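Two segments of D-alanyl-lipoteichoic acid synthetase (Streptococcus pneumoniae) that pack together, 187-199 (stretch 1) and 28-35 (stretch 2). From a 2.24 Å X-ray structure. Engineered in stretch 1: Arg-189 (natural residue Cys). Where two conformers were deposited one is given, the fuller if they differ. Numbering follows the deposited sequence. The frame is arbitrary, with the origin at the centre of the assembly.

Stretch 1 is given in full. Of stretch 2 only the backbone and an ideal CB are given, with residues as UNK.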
# COMPACT_ATOMS: atom_id res chain seq x y z
N ASN C 187 13.97 0.75 -6.80
CA ASN C 187 14.97 0.30 -7.77
C ASN C 187 16.02 1.35 -8.12
O ASN C 187 17.17 0.99 -8.37
CB ASN C 187 14.31 -0.21 -9.04
CG ASN C 187 14.23 -1.72 -9.09
OD1 ASN C 187 14.82 -2.42 -8.26
ND2 ASN C 187 13.51 -2.24 -10.07
N GLU C 188 15.63 2.62 -8.17
CA GLU C 188 16.61 3.68 -8.41
C GLU C 188 17.50 3.96 -7.20
O GLU C 188 18.69 4.22 -7.37
CB GLU C 188 15.97 4.96 -8.99
CG GLU C 188 15.25 5.87 -8.01
CD GLU C 188 15.09 7.30 -8.53
OE1 GLU C 188 14.18 8.00 -8.03
OE2 GLU C 188 15.86 7.72 -9.42
N ARG C 189 16.95 3.88 -5.98
CA ARG C 189 17.73 4.05 -4.74
C ARG C 189 18.70 2.89 -4.53
O ARG C 189 19.82 3.08 -4.07
CB ARG C 189 16.83 4.18 -3.51
CG ARG C 189 16.03 5.47 -3.44
CD ARG C 189 15.37 5.64 -2.07
NE ARG C 189 13.99 6.12 -2.17
CZ ARG C 189 13.62 7.39 -2.34
NH1 ARG C 189 14.52 8.35 -2.43
NH2 ARG C 189 12.33 7.69 -2.41
N GLN C 190 18.25 1.69 -4.88
CA GLN C 190 19.04 0.48 -4.79
C GLN C 190 20.21 0.52 -5.77
O GLN C 190 21.36 0.31 -5.38
CB GLN C 190 18.15 -0.72 -5.12
CG GLN C 190 18.49 -1.99 -4.40
CD GLN C 190 17.43 -3.05 -4.58
OE1 GLN C 190 17.21 -3.87 -3.69
NE2 GLN C 190 16.76 -3.05 -5.73
N ALA C 191 19.90 0.82 -7.03
CA ALA C 191 20.89 0.88 -8.10
C ALA C 191 21.98 1.94 -7.88
O ALA C 191 23.15 1.67 -8.11
CB ALA C 191 20.22 1.09 -9.45
N SER C 192 21.58 3.13 -7.43
CA SER C 192 22.51 4.23 -7.22
C SER C 192 23.40 4.03 -6.00
O SER C 192 24.53 4.53 -5.95
CB SER C 192 21.78 5.58 -7.15
OG SER C 192 20.86 5.61 -6.08
N PHE C 193 22.91 3.29 -5.00
CA PHE C 193 23.71 2.99 -3.82
C PHE C 193 24.65 1.81 -4.05
O PHE C 193 25.82 1.87 -3.68
CB PHE C 193 22.83 2.74 -2.58
CG PHE C 193 23.62 2.48 -1.32
CD1 PHE C 193 23.91 1.18 -0.90
CD2 PHE C 193 24.09 3.55 -0.55
CE1 PHE C 193 24.65 0.95 0.25
CE2 PHE C 193 24.83 3.32 0.61
CZ PHE C 193 25.11 2.02 1.01
N PHE C 194 24.13 0.74 -4.66
CA PHE C 194 24.89 -0.51 -4.80
C PHE C 194 25.68 -0.64 -6.11
O PHE C 194 26.47 -1.57 -6.27
CB PHE C 194 23.98 -1.73 -4.62
CG PHE C 194 23.51 -1.94 -3.22
CD1 PHE C 194 22.17 -1.75 -2.88
CD2 PHE C 194 24.40 -2.31 -2.22
CE1 PHE C 194 21.73 -1.93 -1.58
CE2 PHE C 194 23.97 -2.48 -0.91
CZ PHE C 194 22.63 -2.30 -0.59
N GLY C 195 25.47 0.30 -7.03
CA GLY C 195 26.15 0.26 -8.32
C GLY C 195 27.47 1.00 -8.34
O GLY C 195 28.24 0.87 -9.29
N GLN C 196 27.75 1.77 -7.29
CA GLN C 196 28.97 2.57 -7.21
C GLN C 196 30.21 1.78 -6.77
O GLN C 196 31.31 2.32 -6.71
CB GLN C 196 28.76 3.79 -6.30
CG GLN C 196 28.58 3.46 -4.82
CD GLN C 196 28.08 4.64 -4.00
OE1 GLN C 196 27.91 5.75 -4.52
NE2 GLN C 196 27.82 4.40 -2.72
N PHE C 197 30.02 0.49 -6.49
CA PHE C 197 31.09 -0.36 -6.00
C PHE C 197 31.66 -1.31 -7.07
O PHE C 197 32.45 -2.20 -6.76
CB PHE C 197 30.62 -1.17 -4.78
CG PHE C 197 30.02 -0.33 -3.68
CD1 PHE C 197 30.72 0.74 -3.13
CD2 PHE C 197 28.75 -0.62 -3.17
CE1 PHE C 197 30.17 1.51 -2.10
CE2 PHE C 197 28.19 0.14 -2.14
CZ PHE C 197 28.90 1.21 -1.61
N SER C 198 31.25 -1.10 -8.33
CA SER C 198 31.73 -1.90 -9.46
C SER C 198 33.14 -1.48 -9.88
O SER C 198 33.35 -0.34 -10.31
CB SER C 198 30.77 -1.79 -10.65
OG SER C 198 29.49 -2.30 -10.33
N VAL C 199 34.10 -2.40 -9.74
CA VAL C 199 35.51 -2.11 -10.05
C VAL C 199 36.08 -3.02 -11.15
O VAL C 199 36.42 -4.18 -10.90
CB VAL C 199 36.43 -2.14 -8.78
CG1 VAL C 199 37.85 -1.70 -9.12
CG2 VAL C 199 35.87 -1.26 -7.66
N UNK C 28 23.85 -0.69 -15.99
CA UNK C 28 23.72 -0.11 -14.66
C UNK C 28 23.48 1.39 -14.70
O UNK C 28 24.02 2.11 -15.54
CB UNK C 28 24.97 -0.41 -13.84
N UNK C 29 22.64 1.83 -13.77
CA UNK C 29 22.25 3.22 -13.63
C UNK C 29 23.41 4.08 -13.11
O UNK C 29 23.71 5.13 -13.68
CB UNK C 29 21.05 3.33 -12.69
N UNK C 30 24.05 3.61 -12.05
CA UNK C 30 25.06 4.37 -11.30
C UNK C 30 26.18 5.02 -12.10
O UNK C 30 26.32 6.24 -12.07
CB UNK C 30 25.70 3.44 -10.27
N UNK C 31 26.95 4.21 -12.83
CA UNK C 31 28.14 4.68 -13.54
C UNK C 31 27.83 5.70 -14.64
O UNK C 31 28.52 6.72 -14.76
CB UNK C 31 28.87 3.48 -14.15
N UNK C 32 26.78 5.45 -15.43
CA UNK C 32 26.40 6.37 -16.50
C UNK C 32 25.75 7.66 -16.01
O UNK C 32 25.95 8.71 -16.61
CB UNK C 32 25.44 5.66 -17.46
N UNK C 33 24.99 7.60 -14.92
CA UNK C 33 24.35 8.80 -14.37
C UNK C 33 25.37 9.70 -13.63
O UNK C 33 25.26 10.92 -13.67
CB UNK C 33 23.22 8.40 -13.42
N UNK C 34 26.37 9.07 -13.01
CA UNK C 34 27.43 9.78 -12.29
C UNK C 34 28.25 10.67 -13.22
O UNK C 34 28.53 11.83 -12.91
CB UNK C 34 28.35 8.78 -11.59
N UNK C 35 28.63 10.11 -14.37
CA UNK C 35 29.43 10.82 -15.37
C UNK C 35 28.63 11.88 -16.13
O UNK C 35 29.10 13.01 -16.31
CB UNK C 35 30.02 9.82 -16.36

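Residues 29-35 of stretch 2 are helical, and the helix runs on beyond them; it crosses the helix of stretch 1 near Ala-191 and Ser-192 at 79°, with the axes 8.4 Å apart at their closest. Position 28 precedes the helix, with phi/psi of -78/142. Its CB points toward stretch 1, yet no atom of that stretch lies within 5.5 Å of it, so many side chains would fit. The residue is Glu-28, which makes no close contact across the interface.

At position 29 the CB points toward stretch 1 and lies 4.0 Å from the CB of Ala-191. That small methyl leaves room for a chain to pass over it, and the carboxylate of Glu-188 lies one turn back along the helix. A nonpolar residue could cover Ala-191, but a long basic one, lysine or arginine, could also reach the acid. The residue is Arg-29. Its chi1 to chi3 are all t, and this extended chain brings NH1 to 3.3 Å from OE2 of Glu-188 in a salt bridge, while CB of Glu-188 lies over one face of the guanidinium.

Position 30 is the tightest. The ideal CB is 3.6 Å from C of Gly-195 and 3.8 Å from O of Ala-191. Such closeness favours glycine, alanine or serine; the bare Gly-195 helps, since an ideal CB there would lie 2.8 Å from the CB of position 30, a clash. The residue is Ser-30, whose hydroxyl is added to this small frame. OG of Ser-30 does not bond directly to stretch 1: it is 3.5 Å from N of Gln-196, but at a poor angle. Instead, water 1 links it to the backbone, 2.8 Å from OG of Ser-30 and donating to O of Ser-192 at 2.7 Å. Water 2 donates to O of Ala-191 at 2.8 Å and accepts from N of Ser-30 at 3.0 Å.

The CB at 31 points sideways, with the turn from Gly-195 to Ser-198 within reach of a longer chain; a medium-length polar or aliphatic residue would suit. Gln-31 brings OE1 to 3.7 Å from CB of Ser-198, and water 3 donates to O of Gly-195 at 2.6 Å and, weakly, to OE1 of Gln-31 at 3.3 Å.

Positions 32 and 33 are out of reach; they are Lys-32 and Val-33.

Position 34 points toward stretch 1 across a gap that a long polar chain could span to the amide of Gln-196. Arg-34 brings NH2 to 4.3 Å from OE1 of Gln-196, a loose approach.

Position 35, again out of reach, is Ala-35.

Stretch 2 (28-35) ERSQKVRA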
# COMPACT_ATOMS: atom_id res chain seq x y z
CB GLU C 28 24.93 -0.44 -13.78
CG GLU C 28 24.68 -1.48 -12.69
CD GLU C 28 24.46 -2.89 -13.21
OE1 GLU C 28 23.51 -3.56 -12.74
OE2 GLU C 28 25.24 -3.33 -14.09
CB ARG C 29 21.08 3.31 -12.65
CG ARG C 29 20.51 4.68 -12.44
CD ARG C 29 19.46 4.62 -11.36
NE ARG C 29 18.45 5.65 -11.55
CZ ARG C 29 17.34 5.50 -12.27
NH1 ARG C 29 16.49 6.51 -12.37
NH2 ARG C 29 17.07 4.35 -12.88
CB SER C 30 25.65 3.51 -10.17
OG SER C 30 26.50 4.29 -9.34
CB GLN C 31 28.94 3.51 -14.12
CG GLN C 31 29.56 2.60 -13.07
CD GLN C 31 30.28 1.41 -13.68
OE1 GLN C 31 29.82 0.27 -13.56
NE2 GLN C 31 31.41 1.66 -14.32
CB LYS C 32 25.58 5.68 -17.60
CG LYS C 32 24.18 5.20 -17.21
CD LYS C 32 23.64 4.26 -18.27
CE LYS C 32 22.21 3.86 -17.97
NZ LYS C 32 21.78 2.76 -18.88
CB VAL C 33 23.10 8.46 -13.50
CG1 VAL C 33 22.57 9.68 -12.74
CG2 VAL C 33 21.98 7.89 -14.39
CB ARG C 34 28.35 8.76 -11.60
CG ARG C 34 29.32 9.30 -10.57
CD ARG C 34 30.09 8.15 -9.95
NE ARG C 34 31.22 8.58 -9.14
CZ ARG C 34 31.20 8.66 -7.81
NH1 ARG C 34 32.29 9.07 -7.16
NH2 ARG C 34 30.11 8.34 -7.12
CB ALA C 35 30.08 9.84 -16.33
O HOH W 1 25.82 6.27 -7.50
O HOH W 2 23.46 0.96 -10.83
O HOH W 3 27.11 0.81 -11.67
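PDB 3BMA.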